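Putative capsid protein of prophage (Escherichia coli CFT073, PDB 3BQW) is probably a major capsid protein of a prophage, of the phage capsid protein E family, that would build the viral shell. Local coordinates at residues S64-S69 with I156-I161; R127-I132 with V329-A334. All blocks are in the same frame, centred on the assembly; numbering follows the deposited sequence.

Overall arrangement
Contact 1 pairs two strands of a four-stranded antiparallel sheet, with 61-67 and 159-162 as its inner strands. Contact 2 lays the long helix 113-146 against strand 327-338 of a mixed sheet. The two share no helix or strand. Their centres are 23 Å apart, and their nearest atoms about 9 Å. Contact 1 lies further out, about 21 Å from the chain centre, and is partly buried. Its main chain makes the direct bonds, and water fills in where the strands part. Contact 2 lies about 13 Å from that centre, and all its touching residues are buried. There a glutamine side chain supplies the polar grip, and isoleucine side chains and a threonine methyl pack beside it.

Contact 1. Residues S64-S69 with I156-I161; sequences SPMVGS and IERYEI
Ser64 and Glu160 form the tight end of this contact, an antiparallel hydrogen-bonded pair between strands 61-67 and 159-162. Ser64 N donates a hydrogen bond to Glu160 O at 3.0 Å. Glu160 N returns a nearly straight bond to Ser64 O at 2.9 Å, almost along the C=O axis. Their side chains share one face of the sheet, where a water bridges Ser64 OG and Glu160 OE1. Arg73 of strand 70-79 holds the same OE1 by a salt bridge.

Beyond Pro65 the strands part. A second water accepts from Met66 N and sits 2.6 Å from Arg158 O, while a third lies near Met66 O and Arg158 O. Met66 reaches across this opening. Its CG is anti to the carbonyl carbon and chi2 is extended, bringing SD to 3.8 Å from Tyr159 C. The bend at chi3 (57°) then puts CE over one face of the Arg158 guanidinium, 3.5 Å from NH1. Glu152 pairs with NE of that group. Gly68 and Ser69 lie at its edge, on the exposed side.

The chemistry implies one doubly hydrogen-bonded main-chain pair giving way to water-mediated packing; salt bridges to Arg73 and Glu152 would offset the charges of Glu160 and Arg158.

Contact 2. Residues R127-I132 with V329-A334; sequences RQINAI and VQTHSA
Helix segment 127-132 runs at 30° to strand segment 329-332, in roughly the same direction, with 8.7 Å between their axes. Gln128 spans the gap. Its CG is anti to the carbonyl carbon (chi1 -74°), and the chain beyond is extended, so the amide arrives end-on at the strand. There it bonds with both of its polar atoms. OE1 accepts a short bond of 2.6 Å from Thr331 OG1, with the hydroxyl oxygen in the plane of the Gln128 carbonyl. NE2 donates to Val329 O at 3.0 Å. This second bond is bent, 148° at the hydrogen, and NE2 stands above the Val329 carbonyl plane. Val329 O still lies near the plane of the Gln128 amide. Val329 CG1 also rests against NE2.

The other branch of Thr331 faces the aliphatic part of the helix. Its CG2, anti to the backbone N, meets the CD1 tips of Ile129 and Ile132, each at 3.9 Å. One turn on from Gln128, Ile132 lays its CG2 and CD1 against Ser333 CB. Ile132 CG2 also comes 3.6 Å from Ser333 OG, a hydroxyl hydrogen-bonded to Met312 O. Backbone hydrogen bonds tie the strand to Pro89 and His91 on one flank and to Tyr314 and Lys316 on the other.

Gln128, Thr331 and Val329 are all buried. The paired bonds give both polar atoms of a buried amide a partner and probably fix which way round it sits. Thr331 divides the interface: its hydroxyl serves the polar half, its methyl the apolar half.

Contact 1. Residues S64-S69 with I156-I161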
ATOM      1  N   SER A  64     -11.606 -13.336  12.088  1.00 23.76           N
ATOM      2  CA  SER A  64     -12.828 -13.223  12.855  1.00 22.90           C
ATOM      3  C   SER A  64     -13.938 -12.615  12.006  1.00 22.81           C
ATOM      4  O   SER A  64     -13.714 -11.626  11.329  1.00 22.05           O
ATOM      5  CB  SER A  64     -12.605 -12.329  14.085  1.00 22.84           C
ATOM      6  OG  SER A  64     -11.674 -12.884  14.988  1.00 20.45           O
ATOM      7  N   PRO A  65     -15.175 -13.150  12.125  1.00 22.82           N
ATOM      8  CA  PRO A  65     -16.250 -12.483  11.431  1.00 22.76           C
ATOM      9  C   PRO A  65     -16.629 -11.171  12.164  1.00 23.04           C
ATOM     10  O   PRO A  65     -16.199 -10.923  13.312  1.00 22.10           O
ATOM     11  CB  PRO A  65     -17.394 -13.511  11.484  1.00 23.33           C
ATOM     12  CG  PRO A  65     -17.135 -14.335  12.666  1.00 23.14           C
ATOM     13  CD  PRO A  65     -15.645 -14.275  12.948  1.00 22.15           C
ATOM     14  N   MET A  66     -17.441 -10.358  11.497  1.00 23.35           N
ATOM     15  CA  MET A  66     -17.872  -9.080  12.033  1.00 23.60           C
ATOM     16  C   MET A  66     -19.382  -9.004  11.886  1.00 25.37           C
ATOM     17  O   MET A  66     -19.958  -9.597  10.978  1.00 25.73           O
ATOM     18  CB  MET A  66     -17.200  -7.909  11.294  1.00 23.93           C
ATOM     19  CG  MET A  66     -15.657  -7.877  11.400  1.00 23.28           C
ATOM     20  SD  MET A  66     -14.818  -6.559  10.504  1.00 19.71           S
ATOM     21  CE  MET A  66     -15.610  -5.108  11.204  1.00 19.20           C
ATOM     22  N   VAL A  67     -20.019  -8.303  12.809  1.00 27.22           N
ATOM     23  CA  VAL A  67     -21.438  -7.960  12.708  1.00 28.49           C
ATOM     24  C   VAL A  67     -21.451  -6.439  12.835  1.00 29.66           C
ATOM     25  O   VAL A  67     -21.195  -5.896  13.911  1.00 30.27           O
ATOM     26  CB  VAL A  67     -22.277  -8.638  13.812  1.00 28.81           C
ATOM     27  CG1 VAL A  67     -23.791  -8.351  13.624  1.00 29.31           C
ATOM     28  CG2 VAL A  67     -22.025 -10.146  13.825  1.00 28.90           C
ATOM     29  N   GLY A  68     -21.673  -5.756  11.718  1.00 30.92           N
ATOM     30  CA  GLY A  68     -21.528  -4.313  11.665  1.00 31.70           C
ATOM     31  C   GLY A  68     -20.059  -3.966  11.804  1.00 32.57           C
ATOM     32  O   GLY A  68     -19.200  -4.518  11.096  1.00 32.65           O
ATOM     33  N   SER A  69     -19.771  -3.060  12.734  1.00 33.09           N
ATOM     34  CA  SER A  69     -18.406  -2.713  13.071  1.00 33.70           C
ATOM     35  C   SER A  69     -17.878  -3.566  14.236  1.00 33.46           C
ATOM     36  O   SER A  69     -16.772  -3.344  14.710  1.00 34.10           O
ATOM     37  CB  SER A  69     -18.326  -1.235  13.446  1.00 33.84           C
ATOM     38  OG  SER A  69     -18.725  -1.058  14.803  1.00 36.61           O
ATOM     39  N   ILE A 156     -17.840 -11.771  -0.575  1.00 42.31           N
ATOM     40  CA  ILE A 156     -17.570 -12.196   0.802  1.00 40.81           C
ATOM     41  C   ILE A 156     -18.262 -11.280   1.774  1.00 40.08           C
ATOM     42  O   ILE A 156     -18.690 -10.184   1.415  1.00 39.84           O
ATOM     43  CB  ILE A 156     -16.056 -12.256   1.133  1.00 40.86           C
ATOM     44  CG1 ILE A 156     -15.430 -10.843   1.211  1.00 40.64           C
ATOM     45  CG2 ILE A 156     -15.355 -13.146   0.121  1.00 40.07           C
ATOM     46  CD1 ILE A 156     -13.951 -10.837   1.605  1.00 39.98           C
ATOM     47  N   GLU A 157     -18.365 -11.748   3.010  1.00 39.45           N
ATOM     48  CA  GLU A 157     -18.770 -10.901   4.113  1.00 39.58           C
ATOM     49  C   GLU A 157     -17.541 -10.303   4.817  1.00 37.62           C
ATOM     50  O   GLU A 157     -16.525 -10.980   5.026  1.00 37.33           O
ATOM     51  CB  GLU A 157     -19.642 -11.672   5.096  1.00 39.85           C
ATOM     52  CG  GLU A 157     -21.132 -11.625   4.740  1.00 42.00           C
ATOM     53  CD  GLU A 157     -21.992 -12.205   5.847  1.00 42.96           C
ATOM     54  OE1 GLU A 157     -21.595 -13.263   6.398  1.00 47.77           O
ATOM     55  OE2 GLU A 157     -23.052 -11.605   6.178  1.00 48.20           O
ATOM     56  N   ARG A 158     -17.656  -9.019   5.140  1.00 35.47           N
ATOM     57  CA  ARG A 158     -16.632  -8.263   5.859  1.00 33.73           C
ATOM     58  C   ARG A 158     -16.128  -9.001   7.096  1.00 31.25           C
ATOM     59  O   ARG A 158     -16.914  -9.433   7.917  1.00 31.26           O
ATOM     60  CB  ARG A 158     -17.258  -6.947   6.270  1.00 34.26           C
ATOM     61  CG  ARG A 158     -16.348  -5.855   6.659  1.00 34.81           C
ATOM     62  CD  ARG A 158     -17.133  -4.557   6.500  1.00 37.68           C
ATOM     63  NE  ARG A 158     -16.377  -3.409   6.954  1.00 39.12           N
ATOM     64  CZ  ARG A 158     -16.578  -2.762   8.098  1.00 40.71           C
ATOM     65  NH1 ARG A 158     -17.523  -3.142   8.951  1.00 41.52           N
ATOM     66  NH2 ARG A 158     -15.801  -1.724   8.394  1.00 40.98           N
ATOM     67  N   TYR A 159     -14.812  -9.163   7.210  1.00 29.16           N
ATOM     68  CA  TYR A 159     -14.189  -9.831   8.374  1.00 27.23           C
ATOM     69  C   TYR A 159     -12.828  -9.208   8.701  1.00 26.07           C
ATOM     70  O   TYR A 159     -12.293  -8.445   7.912  1.00 24.93           O
ATOM     71  CB  TYR A 159     -14.031 -11.319   8.104  1.00 26.82           C
ATOM     72  CG  TYR A 159     -12.896 -11.673   7.162  1.00 25.98           C
ATOM     73  CD1 TYR A 159     -11.663 -12.108   7.668  1.00 24.31           C
ATOM     74  CD2 TYR A 159     -13.052 -11.579   5.761  1.00 26.87           C
ATOM     75  CE1 TYR A 159     -10.621 -12.419   6.838  1.00 24.45           C
ATOM     76  CE2 TYR A 159     -11.987 -11.917   4.886  1.00 24.81           C
ATOM     77  CZ  TYR A 159     -10.776 -12.314   5.440  1.00 26.07           C
ATOM     78  OH  TYR A 159      -9.711 -12.658   4.638  1.00 25.06           O
ATOM     79  N   GLU A 160     -12.281  -9.554   9.865  1.00 25.55           N
ATOM     80  CA  GLU A 160     -11.004  -9.010  10.340  1.00 24.83           C
ATOM     81  C   GLU A 160      -9.911 -10.065  10.239  1.00 24.00           C
ATOM     82  O   GLU A 160     -10.124 -11.217  10.575  1.00 23.16           O
ATOM     83  CB  GLU A 160     -11.106  -8.510  11.789  1.00 24.65           C
ATOM     84  CG  GLU A 160      -9.787  -7.949  12.330  1.00 24.25           C
ATOM     85  CD  GLU A 160      -9.765  -7.807  13.825  1.00 25.68           C
ATOM     86  OE1 GLU A 160      -9.563  -8.834  14.528  1.00 24.63           O
ATOM     87  OE2 GLU A 160      -9.922  -6.662  14.299  1.00 25.46           O
ATOM     88  N   ILE A 161      -8.752  -9.646   9.733  1.00 24.41           N
ATOM     89  CA  ILE A 161      -7.507 -10.390   9.846  1.00 24.65           C
ATOM     90  C   ILE A 161      -6.704  -9.738  10.955  1.00 24.96           C
ATOM     91  O   ILE A 161      -6.532  -8.506  10.973  1.00 25.77           O
ATOM     92  CB  ILE A 161      -6.636 -10.317   8.558  1.00 24.73           C
ATOM     93  CG1 ILE A 161      -7.311 -11.032   7.404  1.00 24.95           C
ATOM     94  CG2 ILE A 161      -5.263 -10.943   8.799  1.00 24.53           C
ATOM     95  CD1 ILE A 161      -6.665 -10.691   6.023  1.00 25.28           C
TER
HETATM   96  O   HOH W   1      -9.555 -11.453  14.154  1.00 18.10           O
HETATM   97  O   HOH W   2     -18.082 -11.599   8.853  1.00 22.05           O
HETATM   98  O   HOH W   3     -19.518  -8.432   8.513  1.00 33.39           O

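Contact 2. Residues R127-I132 with V329-A334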
ATOM      1  N   ARG A 127      -5.333   4.650 -13.609  1.00 25.21           N
ATOM      2  CA  ARG A 127      -6.098   5.113 -12.451  1.00 26.71           C
ATOM      3  C   ARG A 127      -6.630   3.914 -11.643  1.00 25.40           C
ATOM      4  O   ARG A 127      -6.657   3.946 -10.415  1.00 24.91           O
ATOM      5  CB  ARG A 127      -7.215   6.002 -12.999  1.00 27.12           C
ATOM      6  CG  ARG A 127      -8.288   6.495 -12.079  1.00 30.51           C
ATOM      7  CD  ARG A 127      -9.245   7.421 -12.899  1.00 32.39           C
ATOM      8  NE  ARG A 127      -8.534   8.632 -13.346  1.00 36.67           N
ATOM      9  CZ  ARG A 127      -8.278   8.998 -14.609  1.00 40.02           C
ATOM     10  NH1 ARG A 127      -8.692   8.296 -15.670  1.00 41.50           N
ATOM     11  NH2 ARG A 127      -7.602  10.122 -14.816  1.00 40.21           N
ATOM     12  N   GLN A 128      -7.025   2.849 -12.339  1.00 23.75           N
ATOM     13  CA  GLN A 128      -7.474   1.622 -11.670  1.00 23.34           C
ATOM     14  C   GLN A 128      -6.349   0.903 -10.910  1.00 23.10           C
ATOM     15  O   GLN A 128      -6.534   0.457  -9.795  1.00 21.95           O
ATOM     16  CB  GLN A 128      -8.165   0.689 -12.663  1.00 22.73           C
ATOM     17  CG  GLN A 128      -9.531   1.196 -13.036  1.00 21.84           C
ATOM     18  CD  GLN A 128     -10.069   0.559 -14.291  1.00 23.04           C
ATOM     19  OE1 GLN A 128      -9.520  -0.423 -14.798  1.00 22.97           O
ATOM     20  NE2 GLN A 128     -11.141   1.126 -14.815  1.00 23.13           N
ATOM     21  N   ILE A 129      -5.167   0.820 -11.505  1.00 24.24           N
ATOM     22  CA  ILE A 129      -4.005   0.273 -10.792  1.00 23.58           C
ATOM     23  C   ILE A 129      -3.629   1.142  -9.585  1.00 23.94           C
ATOM     24  O   ILE A 129      -3.297   0.626  -8.533  1.00 24.31           O
ATOM     25  CB  ILE A 129      -2.800   0.102 -11.731  1.00 23.93           C
ATOM     26  CG1 ILE A 129      -3.126  -0.915 -12.832  1.00 23.09           C
ATOM     27  CG2 ILE A 129      -1.566  -0.344 -10.954  1.00 21.53           C
ATOM     28  CD1 ILE A 129      -3.503  -2.271 -12.348  1.00 23.97           C
ATOM     29  N   ASN A 130      -3.701   2.458  -9.731  1.00 24.13           N
ATOM     30  CA  ASN A 130      -3.415   3.349  -8.639  1.00 24.31           C
ATOM     31  C   ASN A 130      -4.353   3.057  -7.482  1.00 23.94           C
ATOM     32  O   ASN A 130      -3.947   3.147  -6.344  1.00 24.18           O
ATOM     33  CB  ASN A 130      -3.600   4.837  -9.020  1.00 24.16           C
ATOM     34  CG  ASN A 130      -2.484   5.400  -9.903  1.00 27.28           C
ATOM     35  OD1 ASN A 130      -2.650   6.490 -10.456  1.00 31.66           O
ATOM     36  ND2 ASN A 130      -1.367   4.691 -10.046  1.00 27.12           N
ATOM     37  N   ALA A 131      -5.623   2.796  -7.778  1.00 23.44           N
ATOM     38  CA  ALA A 131      -6.615   2.557  -6.748  1.00 23.37           C
ATOM     39  C   ALA A 131      -6.398   1.211  -6.048  1.00 23.71           C
ATOM     40  O   ALA A 131      -6.642   1.086  -4.843  1.00 23.60           O
ATOM     41  CB  ALA A 131      -8.003   2.622  -7.331  1.00 23.07           C
ATOM     42  N   ILE A 132      -6.001   0.196  -6.818  1.00 23.17           N
ATOM     43  CA  ILE A 132      -5.698  -1.111  -6.273  1.00 22.83           C
ATOM     44  C   ILE A 132      -4.459  -1.007  -5.389  1.00 22.89           C
ATOM     45  O   ILE A 132      -4.435  -1.596  -4.318  1.00 23.08           O
ATOM     46  CB  ILE A 132      -5.518  -2.189  -7.390  1.00 22.55           C
ATOM     47  CG1 ILE A 132      -6.859  -2.449  -8.116  1.00 22.84           C
ATOM     48  CG2 ILE A 132      -5.003  -3.525  -6.821  1.00 21.74           C
ATOM     49  CD1 ILE A 132      -6.698  -2.903  -9.624  1.00 22.97           C
ATOM     50  N   VAL A 329     -13.753   0.171 -19.224  1.00 24.51           N
ATOM     51  CA  VAL A 329     -12.533  -0.564 -18.917  1.00 24.55           C
ATOM     52  C   VAL A 329     -12.612  -0.892 -17.421  1.00 24.21           C
ATOM     53  O   VAL A 329     -13.157  -0.128 -16.612  1.00 23.66           O
ATOM     54  CB  VAL A 329     -11.212   0.195 -19.310  1.00 24.64           C
ATOM     55  CG1 VAL A 329     -10.961   1.399 -18.441  1.00 25.61           C
ATOM     56  CG2 VAL A 329     -10.027  -0.724 -19.211  1.00 26.01           C
ATOM     57  N   GLN A 330     -12.105  -2.059 -17.069  1.00 24.03           N
ATOM     58  CA  GLN A 330     -12.173  -2.550 -15.706  1.00 23.82           C
ATOM     59  C   GLN A 330     -10.972  -3.434 -15.423  1.00 23.39           C
ATOM     60  O   GLN A 330     -10.535  -4.199 -16.289  1.00 24.66           O
ATOM     61  CB  GLN A 330     -13.456  -3.356 -15.547  1.00 23.79           C
ATOM     62  CG  GLN A 330     -13.671  -3.972 -14.205  1.00 24.14           C
ATOM     63  CD  GLN A 330     -14.919  -4.793 -14.177  1.00 26.17           C
ATOM     64  OE1 GLN A 330     -15.038  -5.749 -14.930  1.00 28.60           O
ATOM     65  NE2 GLN A 330     -15.879  -4.413 -13.331  1.00 24.67           N
ATOM     66  N   THR A 331     -10.454  -3.359 -14.209  1.00 23.15           N
ATOM     67  CA  THR A 331      -9.308  -4.152 -13.793  1.00 22.86           C
ATOM     68  C   THR A 331      -9.633  -4.954 -12.513  1.00 23.15           C
ATOM     69  O   THR A 331      -9.934  -4.380 -11.456  1.00 22.50           O
ATOM     70  CB  THR A 331      -8.079  -3.254 -13.552  1.00 22.74           C
ATOM     71  OG1 THR A 331      -7.893  -2.400 -14.690  1.00 23.88           O
ATOM     72  CG2 THR A 331      -6.815  -4.104 -13.325  1.00 22.67           C
ATOM     73  N   HIS A 332      -9.564  -6.279 -12.642  1.00 22.73           N
ATOM     74  CA  HIS A 332      -9.727  -7.219 -11.538  1.00 22.80           C
ATOM     75  C   HIS A 332      -8.422  -7.434 -10.784  1.00 22.57           C
ATOM     76  O   HIS A 332      -7.360  -7.539 -11.382  1.00 22.19           O
ATOM     77  CB  HIS A 332     -10.208  -8.575 -12.071  1.00 23.60           C
ATOM     78  CG  HIS A 332     -11.609  -8.556 -12.585  1.00 22.95           C
ATOM     79  ND1 HIS A 332     -12.004  -7.765 -13.639  1.00 25.74           N
ATOM     80  CD2 HIS A 332     -12.714  -9.220 -12.183  1.00 24.05           C
ATOM     81  CE1 HIS A 332     -13.289  -7.953 -13.872  1.00 24.20           C
ATOM     82  NE2 HIS A 332     -13.747  -8.819 -12.988  1.00 24.73           N
ATOM     83  N   SER A 333      -8.519  -7.503  -9.462  1.00 22.80           N
ATOM     84  CA  SER A 333      -7.380  -7.828  -8.574  1.00 22.52           C
ATOM     85  C   SER A 333      -7.871  -8.254  -7.179  1.00 22.35           C
ATOM     86  O   SER A 333      -8.878  -7.742  -6.694  1.00 21.67           O
ATOM     87  CB  SER A 333      -6.452  -6.617  -8.424  1.00 22.33           C
ATOM     88  OG  SER A 333      -5.198  -6.990  -7.886  1.00 20.91           O
ATOM     89  N   ALA A 334      -7.134  -9.162  -6.538  1.00 22.21           N
ATOM     90  CA  ALA A 334      -7.486  -9.663  -5.194  1.00 22.04           C
ATOM     91  C   ALA A 334      -6.243  -9.723  -4.315  1.00 21.75           C
ATOM     92  O   ALA A 334      -5.832 -10.789  -3.905  1.00 22.30           O
ATOM     93  CB  ALA A 334      -8.172 -11.057  -5.288  1.00 21.46           C
TER